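Side-chain contacts in glutathione S-transferase (Ceriporiopsis subvermispora, PDB 6J3E), which probably joins glutathione to electrophilic substrates or uses it to cleave them, as a serine-type glutathione S-transferase of a fungus: residues Val102-Pro106 against Glu107-Leu111; Ala134-Ala137 against Gln138-Pro141; Val158-Glu161 against Asp162-Pro165. All blocks are in the same frame, centred on the assembly; numbering follows the deposited sequence.

Interaction 1. Residues Val102-Pro106 against Glu107-Leu111; sequences VVIPP and ETDAL
T108 turns back on P105, and this pair forms the tight part of the contact. The carbonyl oxygen of P105 accepts two bonds from one residue. T108 OG1 lies 2.5 Å from P105 O, in the carbonyl plane and on a lone pair. T108 N also donates to P105 O, at 2.8 Å. The hydroxyl sits between the backbone N and the carbonyl carbon (chi1 68°), which swings it back toward the proline ring; T108 OG1 is 3.4 Å from P105 CG.

Next to it, the I104 and D109 side chains cross obliquely. The CG2 branch of I104 meets D109 OD2 at 3.6 Å. The carboxylate that meets this methyl has its charge partner in R91, in a salt bridge. D109 N closes the next turn on P106 O at 3.2 Å.

The outer side is looser. The P106 ring is exposed, and the E107 chain runs out extended, with a weak, long ion pair to K203 of the second subunit.

A short 3-10 segment that includes E107 and T108 leads from the loop after helix 86-96 into helix 109-136. T108 holds the N-cap position, but its side chain makes no capping bond. I104 packs on R91 of helix 86-96 and on Y206 of helix 206-222.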
ATOM      1  N   VAL A 102      16.711  11.792 -10.239  1.00 55.42           N
ATOM      2  CA  VAL A 102      16.032  11.508  -8.978  1.00 51.83           C
ATOM      3  C   VAL A 102      15.062  10.347  -9.149  1.00 59.36           C
ATOM      4  O   VAL A 102      14.328  10.272 -10.147  1.00 58.26           O
ATOM      5  CB  VAL A 102      15.300  12.767  -8.489  1.00 56.10           C
ATOM      6  CG1 VAL A 102      14.347  12.429  -7.360  1.00 54.62           C
ATOM      7  CG2 VAL A 102      16.306  13.823  -8.042  1.00 57.68           C
ATOM      8  N   VAL A 103      15.049   9.422  -8.179  1.00 59.71           N
ATOM      9  CA  VAL A 103      14.084   8.329  -8.204  1.00 51.72           C
ATOM     10  C   VAL A 103      13.005   8.451  -7.131  1.00 51.70           C
ATOM     11  O   VAL A 103      11.928   7.863  -7.301  1.00 55.78           O
ATOM     12  CB  VAL A 103      14.762   6.945  -8.119  1.00 57.11           C
ATOM     13  CG1 VAL A 103      15.705   6.736  -9.296  1.00 55.81           C
ATOM     14  CG2 VAL A 103      15.458   6.741  -6.794  1.00 54.93           C
ATOM     15  N   ILE A 104      13.228   9.202  -6.060  1.00 54.82           N
ATOM     16  CA  ILE A 104      12.148   9.428  -5.097  1.00 53.09           C
ATOM     17  C   ILE A 104      11.966  10.924  -4.885  1.00 50.12           C
ATOM     18  O   ILE A 104      12.425  11.453  -3.865  1.00 47.57           O
ATOM     19  CB  ILE A 104      12.413   8.716  -3.757  1.00 52.66           C
ATOM     20  CG1 ILE A 104      12.605   7.210  -3.980  1.00 51.92           C
ATOM     21  CG2 ILE A 104      11.271   8.981  -2.759  1.00 50.34           C
ATOM     22  CD1 ILE A 104      12.728   6.408  -2.695  1.00 55.06           C
ATOM     23  N   PRO A 105      11.303  11.634  -5.797  1.00 50.95           N
ATOM     24  CA  PRO A 105      11.085  13.077  -5.611  1.00 52.72           C
ATOM     25  C   PRO A 105      10.442  13.349  -4.264  1.00 57.10           C
ATOM     26  O   PRO A 105       9.570  12.586  -3.824  1.00 55.59           O
ATOM     27  CB  PRO A 105      10.151  13.462  -6.772  1.00 48.72           C
ATOM     28  CG  PRO A 105       9.763  12.199  -7.426  1.00 51.82           C
ATOM     29  CD  PRO A 105      10.748  11.149  -7.065  1.00 50.79           C
ATOM     30  N   PRO A 106      10.870  14.410  -3.572  1.00 56.07           N
ATOM     31  CA  PRO A 106      10.524  14.546  -2.144  1.00 61.00           C
ATOM     32  C   PRO A 106       9.034  14.559  -1.846  1.00 58.78           C
ATOM     33  O   PRO A 106       8.625  14.030  -0.807  1.00 57.06           O
ATOM     34  CB  PRO A 106      11.185  15.878  -1.756  1.00 55.03           C
ATOM     35  CG  PRO A 106      12.325  15.991  -2.675  1.00 54.18           C
ATOM     36  CD  PRO A 106      11.893  15.380  -3.986  1.00 50.65           C
ATOM     37  N   GLU A 107       8.214  15.171  -2.707  1.00 54.54           N
ATOM     38  CA  GLU A 107       6.779  15.186  -2.461  1.00 54.50           C
ATOM     39  C   GLU A 107       6.169  13.793  -2.531  1.00 57.30           C
ATOM     40  O   GLU A 107       5.039  13.607  -2.065  1.00 58.89           O
ATOM     41  CB  GLU A 107       6.073  16.096  -3.463  1.00 61.95           C
ATOM     42  CG  GLU A 107       6.190  17.568  -3.165  1.00 69.84           C
ATOM     43  CD  GLU A 107       5.263  18.430  -4.024  1.00 73.64           C
ATOM     44  OE1 GLU A 107       4.354  17.877  -4.685  1.00 71.04           O
ATOM     45  OE2 GLU A 107       5.448  19.668  -4.027  1.00 73.46           O
ATOM     46  N   THR A 108       6.890  12.814  -3.087  1.00 53.27           N
ATOM     47  CA  THR A 108       6.410  11.443  -3.242  1.00 53.40           C
ATOM     48  C   THR A 108       7.004  10.477  -2.230  1.00 51.97           C
ATOM     49  O   THR A 108       6.765   9.269  -2.335  1.00 50.18           O
ATOM     50  CB  THR A 108       6.719  10.920  -4.646  1.00 53.13           C
ATOM     51  OG1 THR A 108       8.140  10.772  -4.801  1.00 52.87           O
ATOM     52  CG2 THR A 108       6.174  11.875  -5.708  1.00 48.45           C
ATOM     53  N   ASP A 109       7.761  10.970  -1.251  1.00 54.02           N
ATOM     54  CA  ASP A 109       8.568  10.070  -0.434  1.00 51.35           C
ATOM     55  C   ASP A 109       7.700   9.230   0.491  1.00 51.56           C
ATOM     56  O   ASP A 109       7.889   8.009   0.599  1.00 54.59           O
ATOM     57  CB  ASP A 109       9.586  10.860   0.369  1.00 55.06           C
ATOM     58  CG  ASP A 109      10.438   9.974   1.228  1.00 55.19           C
ATOM     59  OD1 ASP A 109       9.977   9.565   2.314  1.00 53.99           O
ATOM     60  OD2 ASP A 109      11.569   9.678   0.808  1.00 55.11           O
ATOM     61  N   ALA A 110       6.754   9.869   1.189  1.00 53.28           N
ATOM     62  CA  ALA A 110       5.842   9.112   2.037  1.00 50.57           C
ATOM     63  C   ALA A 110       4.937   8.204   1.201  1.00 48.37           C
ATOM     64  O   ALA A 110       4.680   7.059   1.582  1.00 50.94           O
ATOM     65  CB  ALA A 110       5.038  10.063   2.915  1.00 48.99           C
ATOM     66  N   LEU A 111       4.485   8.675   0.041  1.00 49.26           N
ATOM     67  CA  LEU A 111       3.676   7.837  -0.835  1.00 47.15           C
ATOM     68  C   LEU A 111       4.459   6.637  -1.343  1.00 50.81           C
ATOM     69  O   LEU A 111       3.893   5.541  -1.489  1.00 50.67           O
ATOM     70  CB  LEU A 111       3.149   8.657  -2.006  1.00 51.57           C
ATOM     71  CG  LEU A 111       1.930   9.481  -1.630  1.00 51.97           C
ATOM     72  CD1 LEU A 111       1.594  10.485  -2.734  1.00 51.15           C
ATOM     73  CD2 LEU A 111       0.768   8.552  -1.394  1.00 51.76           C
TER

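Interaction 2. Residues Ala134-Ala137 against Gln138-Pro141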
ATOM      1  N   ALA A 134      11.985 -22.074  -6.738  1.00 49.15           N
ATOM      2  CA  ALA A 134      12.718 -21.850  -7.972  1.00 49.90           C
ATOM      3  C   ALA A 134      14.084 -21.221  -7.700  1.00 53.24           C
ATOM      4  O   ALA A 134      15.085 -21.619  -8.308  1.00 50.74           O
ATOM      5  CB  ALA A 134      11.895 -20.975  -8.917  1.00 54.24           C
ATOM      6  N   THR A 135      14.164 -20.235  -6.793  1.00 51.44           N
ATOM      7  CA  THR A 135      15.483 -19.640  -6.626  1.00 55.03           C
ATOM      8  C   THR A 135      16.412 -20.538  -5.837  1.00 51.31           C
ATOM      9  O   THR A 135      17.635 -20.392  -5.954  1.00 49.02           O
ATOM     10  CB  THR A 135      15.440 -18.257  -5.963  1.00 58.31           C
ATOM     11  OG1 THR A 135      15.550 -18.373  -4.537  1.00 59.83           O
ATOM     12  CG2 THR A 135      14.206 -17.546  -6.313  1.00 51.79           C
ATOM     13  N   ASN A 136      15.867 -21.474  -5.060  1.00 50.47           N
ATOM     14  CA  ASN A 136      16.731 -22.416  -4.359  1.00 53.80           C
ATOM     15  C   ASN A 136      17.457 -23.323  -5.344  1.00 54.35           C
ATOM     16  O   ASN A 136      18.669 -23.534  -5.229  1.00 53.75           O
ATOM     17  CB  ASN A 136      15.925 -23.238  -3.367  1.00 48.10           C
ATOM     18  CG  ASN A 136      16.791 -24.215  -2.604  1.00 55.97           C
ATOM     19  OD1 ASN A 136      17.521 -23.816  -1.705  1.00 53.56           O
ATOM     20  ND2 ASN A 136      16.710 -25.506  -2.954  1.00 52.21           N
ATOM     21  N   ALA A 137      16.733 -23.821  -6.348  1.00 51.70           N
ATOM     22  CA  ALA A 137      17.280 -24.724  -7.349  1.00 51.78           C
ATOM     23  C   ALA A 137      18.373 -24.097  -8.197  1.00 51.65           C
ATOM     24  O   ALA A 137      19.004 -24.816  -8.974  1.00 55.08           O
ATOM     25  CB  ALA A 137      16.161 -25.220  -8.273  1.00 51.06           C
ATOM     26  N   GLN A 138      18.606 -22.789  -8.108  1.00 52.52           N
ATOM     27  CA  GLN A 138      19.672 -22.185  -8.896  1.00 54.24           C
ATOM     28  C   GLN A 138      20.738 -21.546  -8.022  1.00 54.27           C
ATOM     29  O   GLN A 138      21.616 -20.841  -8.540  1.00 54.48           O
ATOM     30  CB  GLN A 138      19.109 -21.168  -9.893  1.00 54.26           C
ATOM     31  CG  GLN A 138      18.296 -20.054  -9.274  1.00 55.65           C
ATOM     32  CD  GLN A 138      19.141 -18.862  -8.907  1.00 56.87           C
ATOM     33  OE1 GLN A 138      19.788 -18.244  -9.769  1.00 57.38           O
ATOM     34  NE2 GLN A 138      19.145 -18.522  -7.620  1.00 54.64           N
ATOM     35  N   LEU A 139      20.703 -21.801  -6.723  1.00 55.60           N
ATOM     36  CA  LEU A 139      21.734 -21.294  -5.825  1.00 58.99           C
ATOM     37  C   LEU A 139      22.965 -22.195  -5.832  1.00 56.74           C
ATOM     38  O   LEU A 139      22.865 -23.415  -6.000  1.00 54.24           O
ATOM     39  CB  LEU A 139      21.194 -21.177  -4.399  1.00 56.16           C
ATOM     40  CG  LEU A 139      20.172 -20.060  -4.206  1.00 56.09           C
ATOM     41  CD1 LEU A 139      19.573 -20.100  -2.810  1.00 54.72           C
ATOM     42  CD2 LEU A 139      20.827 -18.716  -4.509  1.00 51.75           C
ATOM     43  N   ASN A 140      24.135 -21.570  -5.668  1.00 59.91           N
ATOM     44  CA  ASN A 140      25.360 -22.306  -5.380  1.00 57.05           C
ATOM     45  C   ASN A 140      25.154 -23.183  -4.149  1.00 55.26           C
ATOM     46  O   ASN A 140      24.403 -22.823  -3.240  1.00 60.46           O
ATOM     47  CB  ASN A 140      26.534 -21.355  -5.131  1.00 56.72           C
ATOM     48  CG  ASN A 140      26.996 -20.661  -6.382  1.00 56.59           C
ATOM     49  OD1 ASN A 140      26.892 -21.207  -7.477  1.00 62.40           O
ATOM     50  ND2 ASN A 140      27.509 -19.441  -6.230  1.00 59.43           N
ATOM     51  N   PRO A 141      25.837 -24.316  -4.082  1.00 57.52           N
ATOM     52  CA  PRO A 141      25.591 -25.282  -2.989  1.00 54.78           C
ATOM     53  C   PRO A 141      25.631 -24.713  -1.567  1.00 54.35           C
ATOM     54  O   PRO A 141      24.796 -25.099  -0.739  1.00 57.02           O
ATOM     55  CB  PRO A 141      26.700 -26.314  -3.217  1.00 56.90           C
ATOM     56  CG  PRO A 141      26.960 -26.250  -4.698  1.00 56.37           C
ATOM     57  CD  PRO A 141      26.752 -24.832  -5.114  1.00 52.23           C
TER
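Q138 folds back onto T135 as the chain leaves helix 109-136. Hydrogen bonds come first. The carboxamide nitrogen Q138 NE2 donates to T135 O at 2.9 Å. The bond is nearly straight (167°), uses a lone pair in the carbonyl plane and lies in the plane of the amide. Q138 N reaches the same T135 O in a weak bond of 3.4 Å. L139 N bonds to N136 O at 3.1 Å, which closes a type I beta turn from N136 to L139.

The shape of the Q138 chain explains the grip. CG stands between the backbone N and the carbonyl carbon (chi1 57°), and a bend at chi2 (90°) brings the amide round. The other end of that amide, OE1, accepts from A14 N, so both ends of the flat group are held. With an alanine here, A14 N would probably lose this acceptor, and T135 O would be left with little more than the weak bond from Q138 N in place of the straight one.

Apolar contacts are fewer. L139 CG makes a tight approach to T135 O, at 3.1 Å. The others are ordinary packing: Q138 CG lies 3.7 Å from A134 O, and L139 CD1 reaches N136 CA at 4.0 Å.

Around the turn, T135 packs on W217 and V221 of helix 206-222. L139 rests on F147 of helix 141-153, and N136 ND2 bonds to E144 of that helix.

Interaction 3. Residues Val158-Glu161 against Asp162-Pro165. With EDO (1,2-ethanediol), chain F.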
ATOM      1  N   VAL A 158       7.429 -28.107   5.624  1.00 59.85           N
ATOM      2  CA  VAL A 158       7.069 -28.644   4.315  1.00 63.94           C
ATOM      3  C   VAL A 158       8.183 -28.347   3.314  1.00 56.63           C
ATOM      4  O   VAL A 158       8.661 -27.213   3.200  1.00 56.89           O
ATOM      5  CB  VAL A 158       5.708 -28.101   3.857  1.00 57.81           C
ATOM      6  CG1 VAL A 158       5.624 -26.614   4.049  1.00 67.82           C
ATOM      7  CG2 VAL A 158       5.467 -28.462   2.405  1.00 58.49           C
ATOM      8  N   LYS A 159       8.631 -29.377   2.605  1.00 56.42           N
ATOM      9  CA  LYS A 159       9.783 -29.211   1.734  1.00 58.06           C
ATOM     10  C   LYS A 159       9.446 -28.375   0.505  1.00 58.92           C
ATOM     11  O   LYS A 159       8.288 -28.231   0.102  1.00 56.17           O
ATOM     12  CB  LYS A 159      10.328 -30.566   1.325  1.00 58.24           C
ATOM     13  CG  LYS A 159      10.638 -31.429   2.530  1.00 61.26           C
ATOM     14  CD  LYS A 159      11.082 -32.816   2.105  1.00 72.31           C
ATOM     15  CE  LYS A 159       9.881 -33.657   1.678  1.00 70.43           C
ATOM     16  NZ  LYS A 159      10.011 -35.072   2.117  1.00 79.29           N
ATOM     17  N   LEU A 160      10.494 -27.815  -0.095  1.00 54.14           N
ATOM     18  CA  LEU A 160      10.295 -26.834  -1.147  1.00 52.10           C
ATOM     19  C   LEU A 160       9.484 -27.410  -2.298  1.00 59.49           C
ATOM     20  O   LEU A 160       8.627 -26.721  -2.871  1.00 60.22           O
ATOM     21  CB  LEU A 160      11.643 -26.321  -1.643  1.00 50.97           C
ATOM     22  CG  LEU A 160      12.381 -25.380  -0.699  1.00 54.27           C
ATOM     23  CD1 LEU A 160      13.580 -24.822  -1.404  1.00 51.27           C
ATOM     24  CD2 LEU A 160      11.477 -24.248  -0.246  1.00 53.04           C
ATOM     25  N   GLU A 161       9.720 -28.679  -2.638  1.00 60.76           N
ATOM     26  CA  GLU A 161       9.114 -29.264  -3.833  1.00 55.26           C
ATOM     27  C   GLU A 161       7.614 -29.486  -3.683  1.00 54.02           C
ATOM     28  O   GLU A 161       6.928 -29.665  -4.696  1.00 60.33           O
ATOM     29  CB  GLU A 161       9.825 -30.572  -4.180  1.00 48.92           C
ATOM     30  CG  GLU A 161      11.279 -30.390  -4.668  1.00 56.11           C
ATOM     31  CD  GLU A 161      12.281 -29.988  -3.568  1.00 60.03           C
ATOM     32  OE1 GLU A 161      13.308 -29.353  -3.905  1.00 58.01           O
ATOM     33  OE2 GLU A 161      12.051 -30.307  -2.375  1.00 62.18           O
ATOM     34  N   ASP A 162       7.090 -29.451  -2.458  1.00 55.70           N
ATOM     35  CA  ASP A 162       5.660 -29.575  -2.188  1.00 58.19           C
ATOM     36  C   ASP A 162       4.947 -28.224  -2.011  1.00 50.09           C
ATOM     37  O   ASP A 162       3.740 -28.203  -1.752  1.00 52.53           O
ATOM     38  CB  ASP A 162       5.445 -30.443  -0.933  1.00 53.91           C
ATOM     39  CG  ASP A 162       6.080 -31.829  -1.050  1.00 60.19           C
ATOM     40  OD1 ASP A 162       5.983 -32.452  -2.126  1.00 63.28           O
ATOM     41  OD2 ASP A 162       6.684 -32.300  -0.058  1.00 63.57           O
ATOM     42  N   TRP A 163       5.661 -27.104  -2.121  1.00 51.08           N
ATOM     43  CA  TRP A 163       5.039 -25.804  -1.876  1.00 55.77           C
ATOM     44  C   TRP A 163       3.976 -25.495  -2.928  1.00 55.61           C
ATOM     45  O   TRP A 163       2.826 -25.185  -2.597  1.00 59.22           O
ATOM     46  CB  TRP A 163       6.100 -24.709  -1.870  1.00 53.43           C
ATOM     47  CG  TRP A 163       6.883 -24.601  -0.612  1.00 58.71           C
ATOM     48  CD1 TRP A 163       7.062 -25.571   0.343  1.00 59.38           C
ATOM     49  CD2 TRP A 163       7.594 -23.446  -0.149  1.00 56.82           C
ATOM     50  NE1 TRP A 163       7.857 -25.089   1.366  1.00 54.67           N
ATOM     51  CE2 TRP A 163       8.194 -23.788   1.089  1.00 58.62           C
ATOM     52  CE3 TRP A 163       7.792 -22.162  -0.665  1.00 53.91           C
ATOM     53  CZ2 TRP A 163       8.967 -22.887   1.819  1.00 54.80           C
ATOM     54  CZ3 TRP A 163       8.565 -21.269   0.057  1.00 58.90           C
ATOM     55  CH2 TRP A 163       9.146 -21.635   1.284  1.00 58.41           C
ATOM     56  N   ALA A 164       4.357 -25.572  -4.204  1.00 51.37           N
ATOM     57  CA  ALA A 164       3.449 -25.347  -5.325  1.00 48.86           C
ATOM     58  C   ALA A 164       3.942 -26.168  -6.512  1.00 44.95           C
ATOM     59  O   ALA A 164       4.411 -25.626  -7.517  1.00 42.99           O
ATOM     60  CB  ALA A 164       3.380 -23.860  -5.672  1.00 52.50           C
ATOM     61  N   PRO A 165       3.855 -27.499  -6.422  1.00 49.05           N
ATOM     62  CA  PRO A 165       4.485 -28.343  -7.440  1.00 50.53           C
ATOM     63  C   PRO A 165       3.791 -28.203  -8.784  1.00 50.17           C
ATOM     64  O   PRO A 165       2.569 -27.965  -8.852  1.00 46.21           O
ATOM     65  CB  PRO A 165       4.325 -29.768  -6.875  1.00 48.31           C
ATOM     66  CG  PRO A 165       3.147 -29.699  -5.985  1.00 46.42           C
ATOM     67  CD  PRO A 165       3.127 -28.294  -5.412  1.00 52.76           C
TER
HETATM   68  C1  EDO F 304       7.668 -25.422  -6.261  1.00 60.75           C
HETATM   69  O1  EDO F 304       7.005 -26.338  -5.372  1.00 55.40           O
HETATM   70  C2  EDO F 304       8.071 -26.128  -7.561  1.00 60.16           C
HETATM   71  O2  EDO F 304       9.011 -27.172  -7.293  1.00 59.50           O
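W163 lies against V158 and L160, and its indole carries the contact. The ring N-H is spent at the edge: W163 NE1 donates to V158 O at 2.9 Å, with that oxygen close to the ring plane. L160 CD2 lies over one face. This methyl stands 3.6 Å from the centroid of the six-membered ring of W163, a CH-pi contact. The W163 and L160 side chains lie side by side and point the same way. V158 adds its CG2 methyl, 3.9 Å from W163 CD1.

Two backbone bonds hold the turn that carries the ring. W163 N donates to L160 O, and D162 N to K159 O, both at 3.1 Å. CG of W163 is anti to its carbonyl carbon (chi1 -79°), which sends the indole back along the chain toward V158. A 1,2-ethanediol, probably from the crystallisation liquor, bridges L160 O and A164 N in this crystal through its O1.

Further out, the E161 carboxylate forms a salt bridge with R148 of helix 141-153. L160 and W163 both pack on P133 of helix 109-136.

Chemically, one neutral N-H bond to a backbone oxygen and a methyl over the ring face probably settle the indole's position. It lies next to glutathione-binding R151, about 4 Å between side chains, and so probably near the edge of the glutathione site. K159 NZ and D162 OD2 carry opposite charges but do not touch, so any attraction is probably weak.

Overall arrangement
The three interactions follow one another along the chain in numerical order. Interactions 1 and 2 mark the two ends of helix 109-136, with centres about 35 Å apart on opposite sides of the chain's centre. Interaction 3 lies in the loop between helices 141-153 and 169-189. Its centre is about 39 Å from that of interaction 1 but about 14 Å from that of interaction 2. Interactions 2 and 3 touch where N136 CB meets L160 CD1 at 3.4 Å. They thus form one local cluster near glutathione-binding R151 in the helical C-terminal domain. Interaction 1 lies at the far end of the helix, beside the second subunit.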